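Local coordinates for CELL WALL surface anchor family protein (Streptococcus pneumoniae, PDB 2WW8) that serves as the pilus adhesin RrgA, probably attaching the bacterium to host cells through an integrin-like domain that carries a magnesium ion, at residues A[537-542]-A[570-575]; A[481-486]-A[491-496]; A[820-823]-A[829-832]; A[127-132]-A[723-728]; A[644-649]-A[666-671]. All coordinates share one frame; numbering follows the deposited sequence.

Interaction 1 (A[537-542]-A[570-575]); sequences VGIGIN and TDTTKI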
# COMPACT_ATOMS: atom_id res chain seq x y z
N VAL A 537 -31.61 -17.36 16.16
CA VAL A 537 -30.84 -18.38 15.42
C VAL A 537 -30.48 -19.46 16.46
O VAL A 537 -29.70 -19.16 17.39
CB VAL A 537 -29.59 -17.75 14.76
CG1 VAL A 537 -28.66 -18.78 14.11
CG2 VAL A 537 -30.02 -16.75 13.64
N GLY A 538 -31.12 -20.62 16.34
CA GLY A 538 -30.80 -21.80 17.16
C GLY A 538 -29.65 -22.61 16.56
O GLY A 538 -29.45 -22.69 15.33
N ILE A 539 -28.85 -23.19 17.46
CA ILE A 539 -27.73 -24.03 17.02
C ILE A 539 -28.02 -25.47 17.48
O ILE A 539 -27.80 -25.82 18.64
CB ILE A 539 -26.40 -23.56 17.60
CG1 ILE A 539 -26.07 -22.15 17.09
CG2 ILE A 539 -25.29 -24.50 17.11
CD1 ILE A 539 -25.18 -21.44 18.10
N GLY A 540 -28.43 -26.33 16.54
CA GLY A 540 -28.58 -27.75 16.85
C GLY A 540 -29.67 -27.96 17.89
O GLY A 540 -29.60 -28.95 18.64
N ILE A 541 -30.69 -27.12 17.94
CA ILE A 541 -31.70 -27.26 19.00
C ILE A 541 -32.57 -28.48 18.82
O ILE A 541 -33.13 -28.65 17.72
CB ILE A 541 -32.67 -26.04 19.07
CG1 ILE A 541 -31.79 -24.80 19.10
CG2 ILE A 541 -33.67 -26.12 20.29
CD1 ILE A 541 -31.49 -24.20 20.37
N ASN A 542 -32.67 -29.34 19.84
CA ASN A 542 -33.48 -30.55 19.69
C ASN A 542 -34.29 -30.81 20.96
O ASN A 542 -35.00 -31.81 21.08
CB ASN A 542 -32.61 -31.78 19.33
CG ASN A 542 -31.51 -32.05 20.39
OD1 ASN A 542 -31.51 -31.49 21.49
ND2 ASN A 542 -30.55 -32.92 20.03
N THR A 570 -28.10 -26.37 11.61
CA THR A 570 -27.53 -27.65 11.99
C THR A 570 -26.03 -27.64 11.68
O THR A 570 -25.22 -28.28 12.33
CB THR A 570 -28.15 -28.71 11.06
OG1 THR A 570 -29.45 -28.98 11.56
CG2 THR A 570 -27.36 -30.02 11.09
N ASP A 571 -25.67 -26.91 10.64
CA ASP A 571 -24.29 -26.77 10.27
C ASP A 571 -23.72 -25.47 10.88
O ASP A 571 -24.00 -24.37 10.39
CB ASP A 571 -24.26 -26.78 8.76
CG ASP A 571 -22.85 -26.66 8.21
OD1 ASP A 571 -21.94 -26.19 8.93
OD2 ASP A 571 -22.65 -27.02 7.04
N THR A 572 -22.91 -25.59 11.93
CA THR A 572 -22.36 -24.43 12.63
C THR A 572 -21.52 -23.48 11.76
O THR A 572 -21.24 -22.38 12.18
CB THR A 572 -21.50 -24.89 13.83
OG1 THR A 572 -20.43 -25.72 13.34
CG2 THR A 572 -22.36 -25.61 14.86
N THR A 573 -21.08 -23.87 10.57
CA THR A 573 -20.42 -22.95 9.66
C THR A 573 -21.46 -22.00 9.00
O THR A 573 -21.05 -21.06 8.30
CB THR A 573 -19.60 -23.64 8.52
OG1 THR A 573 -20.46 -24.36 7.62
CG2 THR A 573 -18.45 -24.60 8.99
N LYS A 574 -22.76 -22.19 9.22
CA LYS A 574 -23.82 -21.38 8.57
C LYS A 574 -24.58 -20.44 9.52
O LYS A 574 -25.61 -19.88 9.16
CB LYS A 574 -24.91 -22.24 7.91
CG LYS A 574 -24.48 -23.38 6.98
CD LYS A 574 -23.77 -22.87 5.80
CE LYS A 574 -23.52 -23.99 4.77
NZ LYS A 574 -23.73 -23.35 3.45
N ILE A 575 -24.11 -20.32 10.76
CA ILE A 575 -24.65 -19.32 11.65
C ILE A 575 -24.57 -17.89 11.08
O ILE A 575 -25.57 -17.18 11.01
CB ILE A 575 -23.97 -19.40 13.02
CG1 ILE A 575 -24.17 -20.80 13.63
CG2 ILE A 575 -24.46 -18.23 13.96
CD1 ILE A 575 -23.13 -21.05 14.72

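Interaction 2 (A[481-486]-A[491-496]); sequences AVIGDP and YIWLNW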
# COMPACT_ATOMS: atom_id res chain seq x y z
N ALA A 481 -31.48 -37.86 56.64
CA ALA A 481 -32.29 -39.05 56.88
C ALA A 481 -31.48 -40.26 56.41
O ALA A 481 -31.76 -40.84 55.35
CB ALA A 481 -33.62 -38.91 56.06
N VAL A 482 -30.48 -40.65 57.19
CA VAL A 482 -29.67 -41.81 56.84
C VAL A 482 -30.36 -43.14 57.25
O VAL A 482 -30.79 -43.34 58.39
CB VAL A 482 -28.24 -41.70 57.45
CG1 VAL A 482 -27.30 -42.62 56.69
CG2 VAL A 482 -27.68 -40.28 57.26
N ILE A 483 -30.47 -44.08 56.34
CA ILE A 483 -30.93 -45.42 56.70
C ILE A 483 -29.71 -46.36 56.76
O ILE A 483 -28.91 -46.37 55.83
CB ILE A 483 -31.98 -45.92 55.69
CG1 ILE A 483 -33.23 -44.99 55.70
CG2 ILE A 483 -32.35 -47.42 55.94
CD1 ILE A 483 -34.07 -45.16 54.47
N GLY A 484 -29.52 -47.04 57.86
CA GLY A 484 -28.45 -48.02 57.95
C GLY A 484 -27.89 -47.89 59.34
O GLY A 484 -28.65 -47.57 60.26
N ASP A 485 -26.59 -48.14 59.51
CA ASP A 485 -25.97 -48.18 60.85
C ASP A 485 -24.45 -47.92 60.75
O ASP A 485 -23.88 -47.95 59.63
CB ASP A 485 -26.28 -49.51 61.51
CG ASP A 485 -25.61 -50.70 60.81
OD1 ASP A 485 -24.35 -50.81 60.77
OD2 ASP A 485 -26.35 -51.56 60.29
N PRO A 486 -23.78 -47.65 61.90
CA PRO A 486 -22.34 -47.35 61.88
C PRO A 486 -21.44 -48.52 61.43
O PRO A 486 -20.27 -48.29 61.09
CB PRO A 486 -22.03 -47.00 63.33
CG PRO A 486 -23.35 -46.73 63.97
CD PRO A 486 -24.30 -47.65 63.28
N TYR A 491 -27.54 -45.40 53.42
CA TYR A 491 -27.94 -44.70 52.21
C TYR A 491 -28.96 -43.59 52.60
O TYR A 491 -29.53 -43.64 53.68
CB TYR A 491 -28.46 -45.70 51.15
CG TYR A 491 -29.70 -46.46 51.55
CD1 TYR A 491 -29.61 -47.70 52.19
CD2 TYR A 491 -30.97 -45.96 51.25
CE1 TYR A 491 -30.76 -48.42 52.55
CE2 TYR A 491 -32.12 -46.66 51.62
CZ TYR A 491 -32.02 -47.86 52.25
OH TYR A 491 -33.23 -48.46 52.58
N ILE A 492 -29.11 -42.60 51.72
CA ILE A 492 -29.99 -41.47 51.87
C ILE A 492 -30.83 -41.45 50.58
O ILE A 492 -30.27 -41.28 49.48
CB ILE A 492 -29.21 -40.12 52.01
CG1 ILE A 492 -28.34 -40.13 53.30
CG2 ILE A 492 -30.24 -38.95 51.97
CD1 ILE A 492 -27.32 -38.94 53.39
N TRP A 493 -32.14 -41.65 50.73
CA TRP A 493 -32.98 -41.56 49.53
C TRP A 493 -32.94 -40.16 48.97
O TRP A 493 -33.08 -39.19 49.74
CB TRP A 493 -34.44 -41.85 49.88
CG TRP A 493 -34.74 -43.29 50.22
CD1 TRP A 493 -35.26 -43.76 51.41
CD2 TRP A 493 -34.57 -44.44 49.38
NE1 TRP A 493 -35.42 -45.12 51.34
CE2 TRP A 493 -34.99 -45.56 50.12
CE3 TRP A 493 -34.09 -44.63 48.08
CZ2 TRP A 493 -34.97 -46.87 49.59
CZ3 TRP A 493 -34.07 -45.94 47.54
CH2 TRP A 493 -34.51 -47.05 48.31
N LEU A 494 -32.78 -40.03 47.65
CA LEU A 494 -32.72 -38.73 47.01
C LEU A 494 -34.01 -38.23 46.34
O LEU A 494 -34.70 -39.00 45.65
CB LEU A 494 -31.61 -38.69 45.95
CG LEU A 494 -30.21 -39.11 46.40
CD1 LEU A 494 -29.27 -39.23 45.22
CD2 LEU A 494 -29.66 -38.18 47.54
N ASN A 495 -34.23 -36.92 46.47
CA ASN A 495 -35.36 -36.26 45.83
C ASN A 495 -34.77 -35.06 45.12
O ASN A 495 -33.73 -34.52 45.54
CB ASN A 495 -36.40 -35.71 46.84
CG ASN A 495 -37.36 -36.74 47.38
OD1 ASN A 495 -37.37 -37.91 47.02
ND2 ASN A 495 -38.22 -36.26 48.27
N TRP A 496 -35.42 -34.61 44.03
CA TRP A 496 -35.01 -33.29 43.46
C TRP A 496 -35.34 -32.15 44.49
O TRP A 496 -36.37 -32.23 45.20
CB TRP A 496 -35.86 -33.01 42.19
CG TRP A 496 -35.66 -34.05 41.18
CD1 TRP A 496 -36.55 -35.01 40.81
CD2 TRP A 496 -34.46 -34.28 40.40
NE1 TRP A 496 -35.99 -35.84 39.88
CE2 TRP A 496 -34.72 -35.40 39.60
CE3 TRP A 496 -33.21 -33.65 40.32
CZ2 TRP A 496 -33.78 -35.93 38.70
CZ3 TRP A 496 -32.27 -34.16 39.43
CH2 TRP A 496 -32.57 -35.30 38.63
O HOH W 1 -33.48 -41.52 53.44

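Interaction 3 (A[820-823]-A[829-832]); sequences AFQI and RDVT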
# COMPACT_ATOMS: atom_id res chain seq x y z
N ALA A 820 71.20 32.87 -38.59
CA ALA A 820 70.74 32.02 -37.49
C ALA A 820 69.29 32.34 -37.18
O ALA A 820 68.85 33.50 -37.29
CB ALA A 820 71.57 32.24 -36.22
N PHE A 821 68.54 31.31 -36.80
CA PHE A 821 67.18 31.56 -36.29
C PHE A 821 66.76 30.32 -35.50
O PHE A 821 67.45 29.31 -35.55
CB PHE A 821 66.18 31.85 -37.41
CG PHE A 821 66.03 30.73 -38.42
CD1 PHE A 821 66.80 30.72 -39.59
CD2 PHE A 821 65.14 29.67 -38.21
CE1 PHE A 821 66.66 29.68 -40.53
CE2 PHE A 821 65.00 28.64 -39.13
CZ PHE A 821 65.74 28.65 -40.30
N GLN A 822 65.63 30.44 -34.80
CA GLN A 822 65.01 29.37 -34.02
C GLN A 822 63.56 29.15 -34.44
O GLN A 822 62.85 30.09 -34.80
CB GLN A 822 65.00 29.77 -32.55
CG GLN A 822 66.13 29.22 -31.74
CD GLN A 822 65.76 29.16 -30.27
OE1 GLN A 822 65.49 28.10 -29.71
NE2 GLN A 822 65.73 30.33 -29.64
N ILE A 823 63.12 27.89 -34.39
CA ILE A 823 61.70 27.57 -34.52
C ILE A 823 61.25 27.12 -33.11
O ILE A 823 61.84 26.19 -32.52
CB ILE A 823 61.41 26.48 -35.63
CG1 ILE A 823 61.98 26.82 -37.02
CG2 ILE A 823 59.92 26.20 -35.74
CD1 ILE A 823 61.33 27.99 -37.75
N ARG A 829 61.69 32.33 -34.70
CA ARG A 829 62.15 33.30 -33.68
C ARG A 829 63.62 33.68 -33.89
O ARG A 829 64.38 32.90 -34.46
CB ARG A 829 62.00 32.76 -32.25
CG ARG A 829 60.58 32.50 -31.79
CD ARG A 829 59.65 33.71 -31.72
NE ARG A 829 58.30 33.24 -31.37
CZ ARG A 829 57.33 33.99 -30.84
NH1 ARG A 829 57.53 35.27 -30.59
NH2 ARG A 829 56.15 33.44 -30.56
N ASP A 830 63.98 34.87 -33.40
CA ASP A 830 65.37 35.36 -33.28
C ASP A 830 66.20 35.22 -34.57
O ASP A 830 67.27 34.61 -34.57
CB ASP A 830 66.09 34.67 -32.12
CG ASP A 830 65.29 34.75 -30.83
OD1 ASP A 830 64.72 35.82 -30.50
OD2 ASP A 830 65.25 33.71 -30.13
N VAL A 831 65.69 35.76 -35.66
CA VAL A 831 66.36 35.66 -36.95
C VAL A 831 67.49 36.69 -36.95
O VAL A 831 67.20 37.91 -36.90
CB VAL A 831 65.44 35.95 -38.15
CG1 VAL A 831 66.22 35.82 -39.44
CG2 VAL A 831 64.23 35.04 -38.15
N THR A 832 68.73 36.20 -36.97
CA THR A 832 69.92 37.04 -36.82
C THR A 832 71.01 36.73 -37.85
O THR A 832 71.12 35.60 -38.33
CB THR A 832 70.51 36.95 -35.39
OG1 THR A 832 70.99 35.63 -35.10
CG2 THR A 832 69.47 37.33 -34.35

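Interaction 4 (A[127-132]-A[723-728]); sequences TTVQGE and KYPEIT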
# COMPACT_ATOMS: atom_id res chain seq x y z
N THR A 127 20.83 19.43 -27.74
CA THR A 127 21.98 20.02 -28.43
C THR A 127 22.65 19.03 -29.38
O THR A 127 23.16 17.99 -28.95
CB THR A 127 23.03 20.49 -27.41
OG1 THR A 127 22.46 21.49 -26.57
CG2 THR A 127 24.28 21.05 -28.14
N THR A 128 22.67 19.38 -30.66
CA THR A 128 23.28 18.51 -31.67
C THR A 128 24.41 19.23 -32.43
O THR A 128 24.25 20.39 -32.84
CB THR A 128 22.20 18.03 -32.66
OG1 THR A 128 21.09 17.51 -31.92
CG2 THR A 128 22.72 16.97 -33.62
N VAL A 129 25.54 18.56 -32.62
CA VAL A 129 26.59 19.13 -33.47
C VAL A 129 26.48 18.46 -34.85
O VAL A 129 26.80 17.28 -34.95
CB VAL A 129 27.98 18.91 -32.84
CG1 VAL A 129 29.07 19.59 -33.66
CG2 VAL A 129 27.99 19.43 -31.40
N GLN A 130 26.01 19.18 -35.87
CA GLN A 130 25.55 18.57 -37.13
C GLN A 130 26.63 17.78 -37.88
O GLN A 130 27.77 18.21 -37.95
CB GLN A 130 24.88 19.59 -38.06
CG GLN A 130 23.47 20.05 -37.62
CD GLN A 130 22.41 18.95 -37.75
OE1 GLN A 130 22.17 18.17 -36.81
NE2 GLN A 130 21.76 18.89 -38.91
N GLY A 131 26.25 16.62 -38.41
CA GLY A 131 27.19 15.72 -39.09
C GLY A 131 28.54 15.54 -38.40
O GLY A 131 29.59 15.64 -39.04
N GLU A 132 28.53 15.28 -37.10
CA GLU A 132 29.77 15.07 -36.37
C GLU A 132 29.69 13.96 -35.31
O GLU A 132 28.74 13.89 -34.54
CB GLU A 132 30.24 16.38 -35.74
CG GLU A 132 31.72 16.41 -35.36
CD GLU A 132 32.64 16.56 -36.57
OE1 GLU A 132 32.14 16.93 -37.66
OE2 GLU A 132 33.86 16.32 -36.41
N LYS A 723 21.67 14.26 -21.90
CA LYS A 723 23.13 14.22 -22.11
C LYS A 723 23.61 15.31 -23.05
O LYS A 723 22.90 15.75 -23.97
CB LYS A 723 23.59 12.87 -22.62
CG LYS A 723 23.61 11.82 -21.54
CD LYS A 723 23.57 10.47 -22.20
CE LYS A 723 23.29 9.36 -21.20
NZ LYS A 723 24.17 8.23 -21.65
N TYR A 724 24.84 15.77 -22.83
CA TYR A 724 25.37 16.82 -23.69
C TYR A 724 26.43 16.25 -24.63
O TYR A 724 27.15 15.31 -24.27
CB TYR A 724 25.84 18.04 -22.90
CG TYR A 724 27.00 17.72 -22.02
CD1 TYR A 724 28.29 17.66 -22.55
CD2 TYR A 724 26.82 17.47 -20.66
CE1 TYR A 724 29.37 17.34 -21.76
CE2 TYR A 724 27.90 17.16 -19.85
CZ TYR A 724 29.17 17.10 -20.42
OH TYR A 724 30.26 16.79 -19.65
N PRO A 725 26.53 16.82 -25.84
CA PRO A 725 27.62 16.46 -26.77
C PRO A 725 29.00 17.01 -26.38
O PRO A 725 29.12 18.19 -26.01
CB PRO A 725 27.16 17.02 -28.12
CG PRO A 725 26.20 18.10 -27.78
CD PRO A 725 25.59 17.80 -26.42
N GLU A 726 30.01 16.14 -26.46
CA GLU A 726 31.42 16.47 -26.30
C GLU A 726 32.20 16.13 -27.58
O GLU A 726 32.40 14.96 -27.92
CB GLU A 726 32.00 15.79 -25.05
CG GLU A 726 33.50 15.80 -24.99
CD GLU A 726 34.02 14.59 -24.25
OE1 GLU A 726 33.91 14.65 -23.01
OE2 GLU A 726 34.52 13.62 -24.90
N ILE A 727 32.61 17.17 -28.30
CA ILE A 727 33.57 16.99 -29.40
C ILE A 727 35.01 16.91 -28.90
O ILE A 727 35.45 17.73 -28.09
CB ILE A 727 33.55 18.10 -30.44
CG1 ILE A 727 32.15 18.31 -30.98
CG2 ILE A 727 34.41 17.66 -31.62
CD1 ILE A 727 31.76 19.76 -31.02
N THR A 728 35.71 15.89 -29.39
CA THR A 728 37.14 15.78 -29.18
C THR A 728 37.83 16.15 -30.50
O THR A 728 37.58 15.56 -31.57
CB THR A 728 37.55 14.42 -28.60
OG1 THR A 728 36.92 14.27 -27.32
CG2 THR A 728 39.08 14.33 -28.39
O HOH W 2 21.81 17.77 -25.44

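Interaction 5 (A[644-649]-A[666-671]); sequences GGLLKN and LYLGTD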
# COMPACT_ATOMS: atom_id res chain seq x y z
N GLY A 644 -15.06 -15.85 -13.50
CA GLY A 644 -14.50 -14.52 -13.69
C GLY A 644 -14.70 -13.59 -12.51
O GLY A 644 -14.15 -12.51 -12.54
N GLY A 645 -15.47 -13.99 -11.49
CA GLY A 645 -15.60 -13.26 -10.25
C GLY A 645 -15.82 -11.76 -10.42
O GLY A 645 -16.62 -11.30 -11.24
N LEU A 646 -15.11 -10.97 -9.63
CA LEU A 646 -15.25 -9.51 -9.69
C LEU A 646 -14.97 -8.92 -11.09
O LEU A 646 -15.44 -7.84 -11.47
CB LEU A 646 -14.29 -8.89 -8.66
CG LEU A 646 -14.63 -9.26 -7.19
CD1 LEU A 646 -13.49 -8.77 -6.38
CD2 LEU A 646 -15.94 -8.59 -6.69
N LEU A 647 -14.23 -9.64 -11.91
CA LEU A 647 -13.85 -9.10 -13.24
C LEU A 647 -14.75 -9.59 -14.38
O LEU A 647 -14.49 -9.31 -15.55
CB LEU A 647 -12.36 -9.39 -13.53
CG LEU A 647 -11.42 -8.77 -12.49
CD1 LEU A 647 -9.98 -9.07 -12.87
CD2 LEU A 647 -11.66 -7.22 -12.33
N LYS A 648 -15.83 -10.28 -14.01
CA LYS A 648 -16.73 -10.92 -14.99
C LYS A 648 -17.11 -9.94 -16.12
O LYS A 648 -17.21 -10.31 -17.29
CB LYS A 648 -17.98 -11.37 -14.21
CG LYS A 648 -19.05 -11.97 -15.03
CD LYS A 648 -20.21 -12.37 -14.09
CE LYS A 648 -19.74 -13.34 -13.04
NZ LYS A 648 -20.88 -14.16 -12.63
N ASN A 649 -17.31 -8.66 -15.78
CA ASN A 649 -17.74 -7.69 -16.78
C ASN A 649 -16.73 -6.57 -17.00
O ASN A 649 -17.08 -5.52 -17.60
CB ASN A 649 -19.15 -7.13 -16.39
CG ASN A 649 -20.26 -8.18 -16.48
OD1 ASN A 649 -21.00 -8.49 -15.53
ND2 ASN A 649 -20.36 -8.78 -17.65
N LEU A 666 -16.76 -2.13 -13.39
CA LEU A 666 -16.33 -2.43 -12.03
C LEU A 666 -17.53 -2.53 -11.12
O LEU A 666 -18.34 -1.61 -11.10
CB LEU A 666 -15.45 -1.29 -11.45
CG LEU A 666 -14.13 -1.12 -12.28
CD1 LEU A 666 -13.22 0.04 -11.80
CD2 LEU A 666 -13.37 -2.43 -12.20
N TYR A 667 -17.60 -3.59 -10.31
CA TYR A 667 -18.67 -3.82 -9.33
C TYR A 667 -18.00 -4.28 -8.04
O TYR A 667 -17.50 -5.41 -8.02
CB TYR A 667 -19.69 -4.86 -9.81
CG TYR A 667 -20.46 -4.52 -11.09
CD1 TYR A 667 -19.85 -4.64 -12.36
CD2 TYR A 667 -21.78 -4.08 -11.03
CE1 TYR A 667 -20.54 -4.33 -13.50
CE2 TYR A 667 -22.52 -3.78 -12.20
CZ TYR A 667 -21.85 -3.90 -13.42
OH TYR A 667 -22.50 -3.64 -14.62
N LEU A 668 -17.90 -3.42 -7.02
CA LEU A 668 -17.12 -3.68 -5.81
C LEU A 668 -17.81 -3.16 -4.56
O LEU A 668 -18.29 -1.99 -4.51
CB LEU A 668 -15.75 -2.99 -5.91
CG LEU A 668 -14.96 -3.41 -7.15
CD1 LEU A 668 -13.90 -2.37 -7.48
CD2 LEU A 668 -14.36 -4.82 -6.96
N GLY A 669 -17.86 -4.08 -3.59
CA GLY A 669 -18.27 -3.81 -2.23
C GLY A 669 -17.10 -3.83 -1.28
O GLY A 669 -15.93 -3.70 -1.66
N THR A 670 -17.43 -3.95 -0.00
CA THR A 670 -16.42 -3.89 1.05
C THR A 670 -15.43 -5.04 0.86
O THR A 670 -15.85 -6.15 0.57
CB THR A 670 -17.18 -4.04 2.40
OG1 THR A 670 -17.86 -2.80 2.69
CG2 THR A 670 -16.24 -4.41 3.55
N ASP A 671 -14.13 -4.81 1.00
CA ASP A 671 -13.10 -5.84 0.86
C ASP A 671 -12.99 -6.41 -0.55
O ASP A 671 -12.42 -7.49 -0.70
CB ASP A 671 -13.19 -6.97 1.91
CG ASP A 671 -12.91 -6.47 3.35
OD1 ASP A 671 -12.01 -5.61 3.54
OD2 ASP A 671 -13.58 -6.90 4.32
O HOH W 3 -15.50 -5.40 -10.10

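Interaction 1 (A[537-542]-A[570-575])
Ile575 and Ile539 meet at about a right angle and bury most of the surface here. The reaching atom is Ile575 CD1, which lies 3.9 Å from Ile539 CG1 and almost as near to Ile539 CD1. With Ile575 CG1 anti to the carbonyl carbon (chi1 -59°), the longer branch extends toward the strand, while the shorter one, CG2, faces Val537 CG1 at 4.2 Å. Beta-branched residues such as Val537 and Ile539 suit an extended strand, and here they present methyl groups to the start of a helix. Ile539 CG2 has a separate partner, resting 3.9 Å from Thr572 CG2. Threonine is apt there, because its methyl joins the apolar cluster while OG1 is hydrogen-bonded to Ala245 O and Arg250 NH1. An Asx turn shapes the approach, Asp571 OD1 accepting from both N and OG1 of Thr573 on one face of its carboxylate. Ile539 also touches Asp387 of the magnesium site, so the strand end borders that site, its side chain about 8 Å from the ion. Strand 533-539 belongs to the parallel sheet of this probably integrin I-domain-like domain, between strands 379-386 and 566-569; helix 247-263 adds Arg247 and Ala254, and helix 575-583 begins at Ile575.

Interaction 2 (A[481-486]-A[491-496])
An antiparallel bridge between Ile483 and Tyr491, hairpin-like, closes the loop 484-490. Along the first segment, Ala481 comes first: a water donates to its O and accepts from Trp493 N. The side chain of Val482 packs on Ile492, its CG2 4.0 Å from Ile492 CG1, and Tyr472 and Met475 of helix 469-477 cover this apolar patch. Ile483 forms the bridge as a hydrogen-bonded pair. Ile483 N gives a nearly straight bond to Tyr491 O (2.9 Å, 172°), and Tyr491 N returns one to Ile483 O that is more bent, at 145°. On the same face of the sheet the isoleucine lies over the phenol ring, a CH-pi contact with CB 4.1 Å from the Tyr491 ring centroid. CG2 stays with the tyrosine, 3.6 Å from Tyr491 OH, whereas CD1 touches Tyr491 CE2 at 3.8 Å as well as Trp493 NE1 at 3.4 Å. A long branched aliphatic chain is well suited to span two rings in this way. At Gly484 the chain turns a corner with backbone angles at which a CB would be jammed against Ile483 O, which calls for glycine. Asp485 OD1 braces the loop that follows, accepting from the backbone N of Ile487 and of Asn488.

Interaction 3 (A[820-823]-A[829-832])
A hydrogen-bonded antiparallel pair joins Ala820 to Thr832, Ala820 N donating to Thr832 O and Thr832 N to Ala820 O, each at 2.7 Å. Gln822 and Arg829 form a second such pair, but Asp830 and Val831 together stand opposite the single residue Phe821, so the register slips by one. Asp830 takes up the extra length with positive phi (51°).

The side chains divide between two environments. Small Ala820 lets the threonine hydroxyl come close, Thr832 OG1 lying 3.6 Å from Ala820 CB. Further along, Gln822 and Asp830 run side by side and point the same way, amide and carboxylate planes nearly coplanar; Gln822 NE2 makes a weak bond of 3.4 Å to Asp830 OD2. The glutamine's chi1, -97°, lies outside the usual staggered positions. Arg829 bends at chi2, which leads its guanidinium away from the other strand.

Phe821 faces the protein interior. With CG between the backbone N and the carbonyl carbon (chi1 60°), its ring leaves the neighbouring strand and lies nearly parallel to that of Tyr799, against Ile738 and Phe740. Its CB remains 3.8 Å from Val831 CG2, and Val831 also touches Ile738. Bulky apolar residues fit this inner side, whereas the other face carries small or polar ones, Ala820, Gln822, Arg829 and Thr832.

Such a bulged beta hairpin, made of strands 816-824 and 827-833, forms one edge of its sheet in a prealbumin-like domain, consistent with the CNA_B modules of Gram-positive pilins.

Interaction 4 (A[127-132]-A[723-728])
Tip to tip, Val129 and Ile727 reach toward each other. Ile727 CD1 comes to 3.8 Å from Val129 CG1 and equally near Val129 CG2, so the isoleucine's end methyl sits astride the valine fork. With Val129 CG1 anti to the backbone N (chi1 -175°) and CB pointing to the partner strand, both valine methyls reach that atom. Thr127 meets Pro725 differently, at about a right angle: Thr127 CG2 is 3.5 Å from Pro725 CG, and Thr127 O is 3.3 Å from the same ring carbon. Pro725 CB, further round the ring, is 4.2 Å from Val129 CG2, so the compact apolar ring fits against both residues. Threonine suits this position by offering its methyl to the proline while OG1 is hydrogen-bonded to Lys49 N.

The two strands run 25° apart in direction, with axes 6.7 Å from each other, and belong to the two sheets of a prealbumin-like beta sandwich: 127-129 is an edge strand of the five-stranded sheet, and 724-730 lies between strands 48-55 and 135-137 in the mixed one. The chain thus returns after some 590 residues to complete its N-terminal domain. Alternation along the strand puts Pro725 and Ile727 inside the sandwich and Glu726 on the other side, in a salt bridge with Arg137. Beside Pro725 a water accepts from Thr127 N at 3.0 Å and donates to Lys723 O at 2.7 Å.

Interaction 5 (A[644-649]-A[666-671])
The apolar part of this contact is a meeting of Leu646 with Leu668, at about a right angle. Leu668 CD2 is 4.1 Å from Leu646 CD1 and equally far from Leu646 CD2, so one methyl packs against both end methyls of Leu646. Leu646 owes this reach to its first torsion, which sets CG anti to the carbonyl carbon (chi1 -64°); its CD2 also lies 3.8 Å from Tyr667 O. Around the pair, Ala625 touches Leu646 and Val674 touches Leu668, a setting in which flexible, branched leucines fit well. A looser contact lies at the more exposed end, where Asn649 CB stands 4.3 Å from Tyr667 CE1, obliquely to the ring.

The polar link between the backbones is a water, which donates to Leu646 O and accepts from Tyr667 N, 2.8 Å in each case. It bridges a turn and a strand whose nearest CA atoms, those of Leu646 and Tyr667, are 6.6 Å apart.

Within 644-649 the backbone is braced by Leu647 N to Gly644 O at 2.9 Å and Lys648 N to Gly645 O at 3.1 Å, giving a short 3-10 turn. Gly644 and Gly645 both have positive phi, a conformation natural to glycine. Asp643 secures the turn further through a salt bridge to Lys648, and Asp627 OD2 accepts from Leu646 N.

Loop residues laid in this way against strand 660-668, just before the chain enters the neighbouring edge strand 651-655, belong to the beta-rich Ig-like domain of GBS104-type tip pilins.

How the interactions relate
The five contacts are spread along a very elongated molecule. Interactions 2 and 1 share the magnesium-binding region: interaction 2 lies in an antiparallel sheet and interaction 1 at the parallel sheet, their centres about 43 Å apart. Interaction 5 follows in the Ig-like domain, about 31 Å from interaction 1 between centres. Interaction 4 encloses all three in sequence, since strand 724-730 joins the N-terminal prealbumin-like domain; the metal-bearing region is therefore carried within one long excursion of the chain. Interaction 3 comes last, in a second prealbumin-like domain, its centre about 42 Å from that of interaction 4 and 151 Å from that of interaction 2. The putative adhesive end is thus held far from the C-terminal domain.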